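Local coordinates for fibronectin type III domain-containing protein (Simiduia agarivorans, PDB 6P2K) that probably hydrolyses xyloglucan-type beta-glucans through its glycoside hydrolase family 74 beta-propeller region, one part of a longer protein that also carries fibronectin type III sequence, at residues 8-13 with 397-402; 452-457 with 537-542; 518-523 with 578-583; 738-743 with 760-765. One frame throughout, in Å; residues are numbered along the deposited sequence.

How the contacts relate
Contacts 1 and 4 lie in the interior, with centres about 10 Å apart, and they touch: the loop 397-402 meets the turn 760-765 through Thr401 O and Gly765 N. Contacts 2 and 3 sit far from the middle of the chain, with centres about 12 Å apart, and touch, the hairpin loop 518-523 of contact 3 presenting Ala522 O to Ile539 N of contact 2 at the start of helix 539-547. Chemistry follows place. Backbone bridging and buried amide contacts dominate contact 1, and apolar packing around a phenylalanine dominates contact 4. Contact 2 combines a tryptophan face with a helix N-cap beside solvent, and contact 3 centres on a surface salt bridge between two propeller loops.

Contact 1: residues 8-13 with 397-402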
loop_
_atom_site.group_PDB
_atom_site.type_symbol
_atom_site.label_atom_id
_atom_site.label_comp_id
_atom_site.label_asym_id
_atom_site.label_seq_id
_atom_site.Cartn_x
_atom_site.Cartn_y
_atom_site.Cartn_z
ATOM N N PRO B 8 -22.986 13.148 -32.161
ATOM C CA PRO B 8 -22.378 14.032 -31.164
ATOM C C PRO B 8 -21.872 13.259 -29.956
ATOM O O PRO B 8 -22.462 12.265 -29.530
ATOM C CB PRO B 8 -23.529 14.964 -30.772
ATOM C CG PRO B 8 -24.751 14.131 -30.962
ATOM C CD PRO B 8 -24.459 13.210 -32.134
ATOM N N LEU B 9 -20.758 13.745 -29.400
ATOM C CA LEU B 9 -20.116 13.146 -28.225
ATOM C C LEU B 9 -19.766 14.289 -27.273
ATOM O O LEU B 9 -18.640 14.790 -27.282
ATOM C CB LEU B 9 -18.875 12.329 -28.630
ATOM C CG LEU B 9 -19.068 11.231 -29.682
ATOM C CD1 LEU B 9 -17.724 10.740 -30.200
ATOM C CD2 LEU B 9 -19.884 10.072 -29.123
ATOM N N ASN B 10 -20.733 14.704 -26.454
ATOM C CA ASN B 10 -20.600 15.949 -25.708
ATOM C C ASN B 10 -21.321 15.858 -24.373
ATOM O O ASN B 10 -22.306 15.121 -24.249
ATOM C CB ASN B 10 -21.146 17.130 -26.520
ATOM C CG ASN B 10 -20.319 17.408 -27.751
ATOM O OD1 ASN B 10 -19.158 17.808 -27.648
ATOM N ND2 ASN B 10 -20.904 17.187 -28.925
ATOM N N PRO B 11 -20.864 16.603 -23.360
ATOM C CA PRO B 11 -21.516 16.556 -22.044
ATOM C C PRO B 11 -22.729 17.461 -21.917
ATOM O O PRO B 11 -23.427 17.382 -20.897
ATOM C CB PRO B 11 -20.402 17.008 -21.094
ATOM C CG PRO B 11 -19.601 17.961 -21.918
ATOM C CD PRO B 11 -19.654 17.447 -23.344
ATOM N N GLY B 12 -23.003 18.314 -22.901
ATOM C CA GLY B 12 -24.166 19.179 -22.843
ATOM C C GLY B 12 -23.848 20.645 -22.626
ATOM O O GLY B 12 -23.129 21.000 -21.686
ATOM N N ALA B 13 -24.391 21.502 -23.494
ATOM C CA ALA B 13 -24.225 22.961 -23.428
ATOM C C ALA B 13 -22.726 23.270 -23.378
ATOM O O ALA B 13 -21.961 22.705 -24.171
ATOM C CB ALA B 13 -25.051 23.506 -22.273
ATOM N N GLY B 397 -28.749 17.148 -25.460
ATOM C CA GLY B 397 -29.063 17.456 -26.846
ATOM C C GLY B 397 -28.424 18.717 -27.389
ATOM O O GLY B 397 -28.494 18.952 -28.606
ATOM N N THR B 398 -27.814 19.551 -26.555
ATOM C CA THR B 398 -27.090 20.723 -27.022
ATOM C C THR B 398 -25.599 20.540 -26.782
ATOM O O THR B 398 -25.184 19.808 -25.880
ATOM C CB THR B 398 -27.567 21.997 -26.319
ATOM O OG1 THR B 398 -26.993 22.064 -25.007
ATOM C CG2 THR B 398 -29.082 22.020 -26.213
ATOM N N GLU B 399 -24.795 21.202 -27.609
ATOM C CA GLU B 399 -23.356 21.274 -27.392
ATOM C C GLU B 399 -22.864 22.597 -27.955
ATOM O O GLU B 399 -23.117 22.907 -29.123
ATOM C CB GLU B 399 -22.612 20.106 -28.045
ATOM C CG GLU B 399 -23.040 19.789 -29.468
ATOM C CD GLU B 399 -24.276 18.913 -29.532
ATOM O OE1 GLU B 399 -24.295 17.883 -28.826
ATOM O OE2 GLU B 399 -25.212 19.239 -30.294
ATOM N N SER B 400 -22.168 23.373 -27.123
ATOM C CA SER B 400 -21.794 24.723 -27.525
ATOM C C SER B 400 -20.370 25.075 -27.110
ATOM O O SER B 400 -20.056 26.252 -26.905
ATOM C CB SER B 400 -22.774 25.753 -26.949
ATOM O OG SER B 400 -24.112 25.312 -27.082
ATOM N N THR B 401 -19.491 24.081 -27.003
ATOM C CA THR B 401 -18.128 24.327 -26.556
ATOM C C THR B 401 -17.221 24.621 -27.739
ATOM O O THR B 401 -17.382 24.049 -28.821
ATOM C CB THR B 401 -17.570 23.129 -25.785
ATOM O OG1 THR B 401 -17.518 21.982 -26.646
ATOM C CG2 THR B 401 -18.433 22.820 -24.571
ATOM N N TYR B 402 -16.269 25.524 -27.522
ATOM C CA TYR B 402 -15.128 25.659 -28.420
ATOM C C TYR B 402 -14.134 24.553 -28.082
ATOM O O TYR B 402 -13.475 24.596 -27.037
ATOM C CB TYR B 402 -14.486 27.040 -28.284
ATOM C CG TYR B 402 -13.527 27.371 -29.414
ATOM C CD1 TYR B 402 -12.329 26.675 -29.562
ATOM C CD2 TYR B 402 -13.820 28.373 -30.332
ATOM C CE1 TYR B 402 -11.456 26.961 -30.584
ATOM C CE2 TYR B 402 -12.944 28.672 -31.360
ATOM C CZ TYR B 402 -11.766 27.957 -31.481
ATOM O OH TYR B 402 -10.887 28.234 -32.498
HETATM O O HOH W 1 -18.557 19.721 -25.756
#
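Ala13 and Glu399, their CA atoms 4.4 Å apart, form a single beta bridge joining the loop after strand 7-8 to that between strands 388-395 and 403-409, in the interior between propeller sheets. Ala13 N gives its hydrogen to Thr398 O at 3.0 Å, with a weak second bond to Thr398 OG1. Ser400 N returns a bond to Ala13 O, also 3.0 Å long, so Ala13 is held through both its N-H and its C=O. The Glu399 side chain leaves this bridge with CG between backbone N and carbonyl carbon (chi1 46°) and crosses that of Asn10 at about a right angle. Asn10 ND2 lies 3.4 Å from Glu399 CG and makes a long, weak bond to OE1 at 3.5 Å, the amide and carboxylate planes turned 51° apart. Asn10 OD1 accepts from Leu766 N, Gln415 NE2 and a water shared with Thr401 OG1, which also bonds to Thr403 OG1. An alanine replacing Asn10 would probably leave Leu766 N and Gln415 NE2 without their acceptor and open a gap beside the aliphatic part of Glu399. Leu9 and Thr401 bond through their backbones to Leu766 and Gly765 at the start of strand 765-770, whereas Thr398 and Glu399 pack on Tyr40 of strand 39-42.

Contact 2: residues 452-457 with 537-542; sequences DIADAW and EDIGRA. With PE3 (3,6,9,12,15,18,21,24,27,30,33,36,39-tridecaoxahentetracontane-1,41-diol), chain V.
Trp457 lies over Gly540 in the first turn of helix 539-547, where the C-terminal end of propeller strand 447-456 meets a capped helix N-terminus. The cap is Asp538, whose OD1 accepts from Arg541 N at 3.1 Å and, more weakly, from Gly540 N.

The packing is tight around the glycine. Gly540 CA sits over the five-membered ring of Trp457, 3.7 Å from its centroid and 24° off the normal, a CH-pi contact made possible by the missing side chain. Ring atom CZ2 approaches Arg541 N to 3.5 Å. CG of Trp457 stands beside the backbone N (chi1 -52°), and the end of the side chain comes nearer the helix than its CB. Asp538 OD1 lies over the same face, 4.1 Å above the ring plane and also toward the rim. Further back along the strand, Ala454 CB and Ala456 CB each stand 4.2 Å from Ile539 CG2, a methyl that also reaches the Asp455 carbonyl; Ile539 packs further on Val463 of strand 459-467.

The other side of the strand is looser. A bound polyethylene glycol chain runs past Ile453 and Ala454, its C39 3.6 Å from Ala454 O. Trp457 itself reaches the second subunit, with a cation-pi contact to Arg548 and an edge-to-face contact to Tyr545 of that chain; its NE1 bonds weakly to Asp544 of its own chain, a zinc ligand of the protein whose ion is not bound to this chain here. One water links strand end and cap, accepting from Trp457 N at 2.7 Å and donating to both Asp455 O and Asp538 OD1.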
loop_
_atom_site.group_PDB
_atom_site.type_symbol
_atom_site.label_atom_id
_atom_site.label_comp_id
_atom_site.label_asym_id
_atom_site.label_seq_id
_atom_site.Cartn_x
_atom_site.Cartn_y
_atom_site.Cartn_z
ATOM N N ASP B 452 -2.824 14.519 -27.275
ATOM C CA ASP B 452 -2.358 13.367 -28.041
ATOM C C ASP B 452 -2.133 12.211 -27.074
ATOM O O ASP B 452 -2.230 12.371 -25.855
ATOM C CB ASP B 452 -1.080 13.692 -28.829
ATOM C CG ASP B 452 -0.982 12.917 -30.139
ATOM O OD1 ASP B 452 -1.680 11.886 -30.282
ATOM O OD2 ASP B 452 -0.205 13.337 -31.027
ATOM N N ILE B 453 -1.840 11.036 -27.630
ATOM C CA ILE B 453 -1.579 9.830 -26.847
ATOM C C ILE B 453 -0.146 9.389 -27.105
ATOM O O ILE B 453 0.230 9.126 -28.254
ATOM C CB ILE B 453 -2.559 8.694 -27.183
ATOM C CG1 ILE B 453 -4.008 9.190 -27.155
ATOM C CG2 ILE B 453 -2.367 7.525 -26.219
ATOM C CD1 ILE B 453 -4.504 9.586 -25.776
ATOM N N ALA B 454 0.647 9.291 -26.038
ATOM C CA ALA B 454 2.037 8.865 -26.102
ATOM C C ALA B 454 2.190 7.477 -25.476
ATOM O O ALA B 454 1.204 6.790 -25.180
ATOM C CB ALA B 454 2.936 9.894 -25.412
ATOM N N ASP B 455 3.440 7.071 -25.251
ATOM C CA ASP B 455 3.755 5.728 -24.765
ATOM C C ASP B 455 4.862 5.827 -23.722
ATOM O O ASP B 455 6.003 6.163 -24.055
ATOM C CB ASP B 455 4.179 4.823 -25.919
ATOM C CG ASP B 455 4.878 3.571 -25.447
ATOM O OD1 ASP B 455 4.289 2.852 -24.619
ATOM O OD2 ASP B 455 6.013 3.308 -25.900
ATOM N N ALA B 456 4.533 5.521 -22.467
ATOM C CA ALA B 456 5.486 5.573 -21.358
ATOM C C ALA B 456 5.750 4.151 -20.870
ATOM O O ALA B 456 4.986 3.611 -20.063
ATOM C CB ALA B 456 4.959 6.460 -20.233
ATOM N N TRP B 457 6.842 3.558 -21.351
ATOM C CA TRP B 457 7.230 2.196 -20.981
ATOM C C TRP B 457 6.094 1.207 -21.235
ATOM O O TRP B 457 5.848 0.297 -20.441
ATOM C CB TRP B 457 7.681 2.115 -19.519
ATOM C CG TRP B 457 8.743 3.096 -19.101
ATOM C CD1 TRP B 457 8.674 3.967 -18.050
ATOM C CD2 TRP B 457 10.039 3.282 -19.688
ATOM N NE1 TRP B 457 9.837 4.688 -17.954
ATOM C CE2 TRP B 457 10.691 4.290 -18.949
ATOM C CE3 TRP B 457 10.709 2.699 -20.771
ATOM C CZ2 TRP B 457 11.979 4.730 -19.256
ATOM C CZ3 TRP B 457 11.989 3.139 -21.076
ATOM C CH2 TRP B 457 12.609 4.144 -20.319
ATOM N N GLU B 537 12.435 13.360 -25.539
ATOM C CA GLU B 537 13.001 12.218 -26.250
ATOM C C GLU B 537 12.304 10.919 -25.860
ATOM O O GLU B 537 12.005 10.083 -26.721
ATOM C CB GLU B 537 14.502 12.130 -25.973
ATOM C CG GLU B 537 15.167 10.879 -26.519
ATOM C CD GLU B 537 15.549 11.022 -27.979
ATOM O OE1 GLU B 537 15.556 9.999 -28.701
ATOM O OE2 GLU B 537 15.842 12.161 -28.402
ATOM N N ASP B 538 12.034 10.737 -24.569
ATOM C CA ASP B 538 11.357 9.539 -24.078
ATOM C C ASP B 538 10.502 9.961 -22.894
ATOM O O ASP B 538 11.040 10.325 -21.843
ATOM C CB ASP B 538 12.363 8.460 -23.680
ATOM C CG ASP B 538 11.700 7.133 -23.345
ATOM O OD1 ASP B 538 10.788 7.109 -22.490
ATOM O OD2 ASP B 538 12.094 6.108 -23.939
ATOM N N ILE B 539 9.178 9.913 -23.058
ATOM C CA ILE B 539 8.301 10.404 -22.005
ATOM C C ILE B 539 8.296 9.476 -20.795
ATOM O O ILE B 539 8.028 9.925 -19.675
ATOM C CB ILE B 539 6.878 10.620 -22.552
ATOM C CG1 ILE B 539 6.012 11.317 -21.500
ATOM C CG2 ILE B 539 6.262 9.295 -22.992
ATOM C CD1 ILE B 539 4.651 11.697 -21.990
ATOM N N GLY B 540 8.606 8.191 -20.983
ATOM C CA GLY B 540 8.764 7.315 -19.833
ATOM C C GLY B 540 9.908 7.748 -18.934
ATOM O O GLY B 540 9.777 7.768 -17.708
ATOM N N ARG B 541 11.044 8.107 -19.535
ATOM C CA ARG B 541 12.176 8.599 -18.755
ATOM C C ARG B 541 11.827 9.897 -18.038
ATOM O O ARG B 541 12.197 10.094 -16.875
ATOM C CB ARG B 541 13.384 8.794 -19.670
ATOM C CG ARG B 541 14.660 9.186 -18.958
ATOM C CD ARG B 541 15.856 9.007 -19.877
ATOM N NE ARG B 541 17.124 9.192 -19.177
ATOM C CZ ARG B 541 18.000 10.151 -19.459
ATOM N NH1 ARG B 541 17.750 11.015 -20.434
ATOM N NH2 ARG B 541 19.128 10.243 -18.769
ATOM N N ALA B 542 11.114 10.800 -18.717
ATOM C CA ALA B 542 10.677 12.030 -18.064
ATOM C C ALA B 542 9.764 11.726 -16.884
ATOM O O ALA B 542 9.817 12.409 -15.854
ATOM C CB ALA B 542 9.969 12.935 -19.071
HETATM O O43 PE3 V . 0.752 1.165 -25.237
HETATM C C42 PE3 V . 1.041 1.813 -26.477
HETATM C C41 PE3 V . 0.272 3.133 -26.566
HETATM O O40 PE3 V . 0.593 3.732 -27.827
HETATM C C39 PE3 V . -0.105 4.971 -28.002
HETATM C C38 PE3 V . 0.280 5.557 -29.355
HETATM O O37 PE3 V . -0.080 4.642 -30.406
HETATM O O HOH W 2 8.447 5.195 -22.845
#

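Contact 3: residues 518-523 with 578-583; sequences PANPAK and TNEKVV
Two Asx turns, begun by Asn520 and Asn579 in the hairpin loops 518-523 and 578-583, are joined through the carboxylate of Glu580. Its OE2 takes a salt bridge from Lys523 NZ at 2.7 Å and a nearly straight hydrogen bond (175°) from Asn520 ND2 at 3.0 Å. The two donors come from opposite faces of the carboxylate plane, the amide on the syn side and the ammonium on the anti side. OE2 lies in the plane of the Asn520 amide (2° out of it), although the amide and carboxylate planes are 69° apart. These loops connect the first two strands of neighbouring propeller sheets, 511-516 to 524-528 and 567-575 to 582-588. Each carries a type I turn, and Asn520 serves twice, since its OD1 accepts from Ala522 N within its own loop. An alanine in place of Glu580 would probably leave Asn520 ND2 without this acceptor and Lys523 NZ without its close carboxylate, its ion pair to Glu537 being long and weak. A water also links Lys523 NZ to Glu580 O. Beside the ion pair, Ala519 CB rests against the Thr578 backbone, 3.6 Å from its C, and 4.2 Å from Glu580 CB.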
loop_
_atom_site.group_PDB
_atom_site.type_symbol
_atom_site.label_atom_id
_atom_site.label_comp_id
_atom_site.label_asym_id
_atom_site.label_seq_id
_atom_site.Cartn_x
_atom_site.Cartn_y
_atom_site.Cartn_z
ATOM N N PRO B 518 4.576 8.930 -34.579
ATOM C CA PRO B 518 4.041 7.579 -34.806
ATOM C C PRO B 518 5.127 6.524 -34.903
ATOM O O PRO B 518 4.876 5.362 -34.563
ATOM C CB PRO B 518 3.270 7.719 -36.126
ATOM C CG PRO B 518 2.987 9.184 -36.259
ATOM C CD PRO B 518 4.172 9.872 -35.638
ATOM N N ALA B 519 6.330 6.892 -35.354
ATOM C CA ALA B 519 7.415 5.923 -35.450
ATOM C C ALA B 519 7.957 5.551 -34.079
ATOM O O ALA B 519 8.474 4.443 -33.898
ATOM C CB ALA B 519 8.535 6.474 -36.330
ATOM N N ASN B 520 7.851 6.459 -33.110
ATOM C CA ASN B 520 8.342 6.216 -31.754
ATOM C C ASN B 520 7.417 6.941 -30.794
ATOM O O ASN B 520 7.667 8.092 -30.409
ATOM C CB ASN B 520 9.787 6.684 -31.585
ATOM C CG ASN B 520 10.322 6.454 -30.180
ATOM O OD1 ASN B 520 9.660 5.845 -29.341
ATOM N ND2 ASN B 520 11.529 6.945 -29.921
ATOM N N PRO B 521 6.326 6.294 -30.377
ATOM C CA PRO B 521 5.322 6.983 -29.553
ATOM C C PRO B 521 5.805 7.376 -28.165
ATOM O O PRO B 521 5.019 7.941 -27.397
ATOM C CB PRO B 521 4.176 5.965 -29.474
ATOM C CG PRO B 521 4.828 4.641 -29.713
ATOM C CD PRO B 521 5.951 4.902 -30.675
ATOM N N ALA B 522 7.059 7.099 -27.811
ATOM C CA ALA B 522 7.623 7.656 -26.588
ATOM C C ALA B 522 8.151 9.069 -26.792
ATOM O O ALA B 522 8.378 9.782 -25.808
ATOM C CB ALA B 522 8.742 6.753 -26.063
ATOM N N LYS B 523 8.339 9.486 -28.040
ATOM C CA LYS B 523 8.919 10.781 -28.375
ATOM C C LYS B 523 7.808 11.779 -28.673
ATOM O O LYS B 523 6.905 11.488 -29.466
ATOM C CB LYS B 523 9.855 10.645 -29.578
ATOM C CG LYS B 523 10.394 11.955 -30.128
ATOM C CD LYS B 523 11.546 11.701 -31.101
ATOM C CE LYS B 523 12.730 11.054 -30.393
ATOM N NZ LYS B 523 13.846 10.724 -31.331
ATOM N N THR B 578 7.140 7.140 -40.384
ATOM C CA THR B 578 8.056 6.022 -40.178
ATOM C C THR B 578 9.483 6.423 -39.835
ATOM O O THR B 578 10.279 5.543 -39.495
ATOM C CB THR B 578 8.102 5.116 -41.420
ATOM O OG1 THR B 578 8.661 5.840 -42.523
ATOM C CG2 THR B 578 6.710 4.625 -41.790
ATOM N N ASN B 579 9.837 7.703 -39.912
ATOM C CA ASN B 579 11.198 8.160 -39.643
ATOM C C ASN B 579 11.141 9.186 -38.515
ATOM O O ASN B 579 10.752 10.339 -38.733
ATOM C CB ASN B 579 11.830 8.742 -40.904
ATOM C CG ASN B 579 13.308 9.039 -40.737
ATOM O OD1 ASN B 579 13.846 8.991 -39.630
ATOM N ND2 ASN B 579 13.975 9.353 -41.843
ATOM N N GLU B 580 11.544 8.777 -37.308
ATOM C CA GLU B 580 11.448 9.686 -36.172
ATOM C C GLU B 580 12.454 10.828 -36.240
ATOM O O GLU B 580 12.373 11.744 -35.415
ATOM C CB GLU B 580 11.595 8.918 -34.853
ATOM C CG GLU B 580 12.974 8.358 -34.557
ATOM C CD GLU B 580 13.016 7.618 -33.223
ATOM O OE1 GLU B 580 13.086 6.370 -33.233
ATOM O OE2 GLU B 580 12.969 8.283 -32.165
ATOM N N LYS B 581 13.375 10.814 -37.205
ATOM C CA LYS B 581 14.315 11.912 -37.404
ATOM C C LYS B 581 13.767 13.028 -38.285
ATOM O O LYS B 581 14.497 13.985 -38.561
ATOM C CB LYS B 581 15.621 11.405 -38.026
ATOM C CG LYS B 581 16.372 10.369 -37.213
ATOM C CD LYS B 581 17.612 9.925 -37.968
ATOM C CE LYS B 581 18.718 9.490 -37.028
ATOM N NZ LYS B 581 18.585 8.058 -36.652
ATOM N N VAL B 582 12.523 12.931 -38.749
ATOM C CA VAL B 582 11.937 13.928 -39.637
ATOM C C VAL B 582 10.619 14.394 -39.038
ATOM O O VAL B 582 9.816 13.573 -38.580
ATOM C CB VAL B 582 11.721 13.378 -41.062
ATOM C CG1 VAL B 582 10.991 14.396 -41.921
ATOM C CG2 VAL B 582 13.056 13.016 -41.695
ATOM N N VAL B 583 10.402 15.707 -39.035
ATOM C CA VAL B 583 9.181 16.304 -38.507
ATOM C C VAL B 583 8.789 17.480 -39.392
ATOM O O VAL B 583 9.650 18.225 -39.874
ATOM C CB VAL B 583 9.355 16.741 -37.035
ATOM C CG1 VAL B 583 10.383 17.859 -36.913
ATOM C CG2 VAL B 583 8.023 17.163 -36.437
HETATM O O HOH W 3 14.341 12.201 -33.454
#

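Contact 4: residues 738-743 with 760-765; sequences LHFSGM and TTPGAG
Thr761 OG1, on the residue whose CB abuts the edge of the Phe740 ring, is gripped twice within its own turn. It donates to Gly765 O at 2.8 Å and accepts from Ala764 N at 2.9 Å, the latter an ST motif. Pro762 next to it is the centre of an inverse gamma turn, so the chain reverses sharply beside the ring. Phe740 holds CG anti to the backbone N (chi1 -173°), and its CD1 and CE1 carry most of the contact. Thr761 CB lies 3.7 Å from CD1 and Pro762 CD 3.6 Å from CE1, both near the ring plane at its edge, while Ala764 CB meets CD1 at 3.8 Å from an oblique direction. Gly763, lacking a side chain, passes close to the ring tip. At the other end Gly742 O lies 3.2 Å from the Thr761 methyl CG2, and Met743 CA makes a bent CA-H...O contact with Thr760 O at 3.2 Å. The turn 760-765 connects strands 754-761 and 765-770 of the propeller sheet where N-terminal strand 7-8 pairs with 765-770, the chain-closing arrangement of beta-propellers. Met743 and Pro762 reach strand 702-709, and Thr760 OG1 bonds to Ser745 of strand 745-751.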
loop_
_atom_site.group_PDB
_atom_site.type_symbol
_atom_site.label_atom_id
_atom_site.label_comp_id
_atom_site.label_asym_id
_atom_site.label_seq_id
_atom_site.Cartn_x
_atom_site.Cartn_y
_atom_site.Cartn_z
ATOM N N LEU B 738 -24.490 17.516 -40.393
ATOM C CA LEU B 738 -23.629 18.327 -39.532
ATOM C C LEU B 738 -23.982 19.792 -39.750
ATOM O O LEU B 738 -23.609 20.394 -40.759
ATOM C CB LEU B 738 -22.157 18.061 -39.818
ATOM C CG LEU B 738 -21.197 18.594 -38.749
ATOM C CD1 LEU B 738 -21.468 17.940 -37.396
ATOM C CD2 LEU B 738 -19.750 18.382 -39.165
ATOM N N HIS B 739 -24.704 20.375 -38.792
ATOM C CA HIS B 739 -25.256 21.707 -38.996
ATOM C C HIS B 739 -24.226 22.795 -38.711
ATOM O O HIS B 739 -24.199 23.823 -39.399
ATOM C CB HIS B 739 -26.512 21.874 -38.144
ATOM C CG HIS B 739 -27.638 20.972 -38.552
ATOM N ND1 HIS B 739 -28.120 19.965 -37.742
ATOM C CD2 HIS B 739 -28.372 20.923 -39.690
ATOM C CE1 HIS B 739 -29.103 19.337 -38.361
ATOM N NE2 HIS B 739 -29.276 19.899 -39.544
ATOM N N PHE B 740 -23.365 22.588 -37.724
ATOM C CA PHE B 740 -22.197 23.431 -37.509
ATOM C C PHE B 740 -20.988 22.614 -37.948
ATOM O O PHE B 740 -20.562 21.697 -37.238
ATOM C CB PHE B 740 -22.090 23.869 -36.052
ATOM C CG PHE B 740 -20.998 24.867 -35.803
ATOM C CD1 PHE B 740 -19.713 24.446 -35.514
ATOM C CD2 PHE B 740 -21.254 26.225 -35.873
ATOM C CE1 PHE B 740 -18.703 25.362 -35.292
ATOM C CE2 PHE B 740 -20.245 27.146 -35.652
ATOM C CZ PHE B 740 -18.969 26.712 -35.359
ATOM N N SER B 741 -20.450 22.934 -39.123
ATOM C CA SER B 741 -19.467 22.085 -39.779
ATOM C C SER B 741 -18.065 22.677 -39.816
ATOM O O SER B 741 -17.154 22.026 -40.335
ATOM C CB SER B 741 -19.928 21.762 -41.205
ATOM O OG SER B 741 -20.111 22.945 -41.959
ATOM N N GLY B 742 -17.865 23.891 -39.310
ATOM C CA GLY B 742 -16.508 24.378 -39.130
ATOM C C GLY B 742 -15.753 23.491 -38.156
ATOM O O GLY B 742 -16.319 22.983 -37.187
ATOM N N MET B 743 -14.465 23.283 -38.426
ATOM C CA MET B 743 -13.687 22.309 -37.673
ATOM C C MET B 743 -12.339 22.880 -37.262
ATOM O O MET B 743 -11.689 23.586 -38.038
ATOM C CB MET B 743 -13.471 21.032 -38.484
ATOM C CG MET B 743 -14.741 20.235 -38.717
ATOM S SD MET B 743 -14.475 18.845 -39.822
ATOM C CE MET B 743 -16.103 18.094 -39.800
ATOM N N THR B 760 -13.487 17.988 -34.112
ATOM C CA THR B 760 -13.859 19.002 -33.142
ATOM C C THR B 760 -14.180 20.303 -33.863
ATOM O O THR B 760 -13.657 20.579 -34.945
ATOM C CB THR B 760 -12.738 19.224 -32.133
ATOM O OG1 THR B 760 -11.579 19.730 -32.814
ATOM C CG2 THR B 760 -12.385 17.921 -31.452
ATOM N N THR B 761 -15.063 21.093 -33.261
ATOM C CA THR B 761 -15.589 22.290 -33.893
ATOM C C THR B 761 -15.368 23.500 -32.998
ATOM O O THR B 761 -15.340 23.373 -31.769
ATOM C CB THR B 761 -17.089 22.139 -34.184
ATOM O OG1 THR B 761 -17.795 21.994 -32.947
ATOM C CG2 THR B 761 -17.347 20.911 -35.046
ATOM N N PRO B 762 -15.208 24.694 -33.588
ATOM C CA PRO B 762 -15.039 25.927 -32.810
ATOM C C PRO B 762 -16.362 26.502 -32.307
ATOM O O PRO B 762 -16.693 27.660 -32.557
ATOM C CB PRO B 762 -14.359 26.863 -33.812
ATOM C CG PRO B 762 -14.951 26.455 -35.115
ATOM C CD PRO B 762 -15.109 24.952 -35.038
ATOM N N GLY B 763 -17.138 25.678 -31.608
ATOM C CA GLY B 763 -18.396 26.168 -31.089
ATOM C C GLY B 763 -19.475 25.133 -30.858
ATOM O O GLY B 763 -20.469 25.434 -30.196
ATOM N N ALA B 764 -19.308 23.914 -31.382
ATOM C CA ALA B 764 -20.319 22.874 -31.210
ATOM C C ALA B 764 -19.723 21.560 -30.711
ATOM O O ALA B 764 -20.315 20.496 -30.925
ATOM C CB ALA B 764 -21.087 22.639 -32.515
ATOM N N GLY B 765 -18.561 21.606 -30.061
ATOM C CA GLY B 765 -18.029 20.406 -29.442
ATOM C C GLY B 765 -17.564 19.361 -30.446
ATOM O O GLY B 765 -17.100 19.668 -31.545
#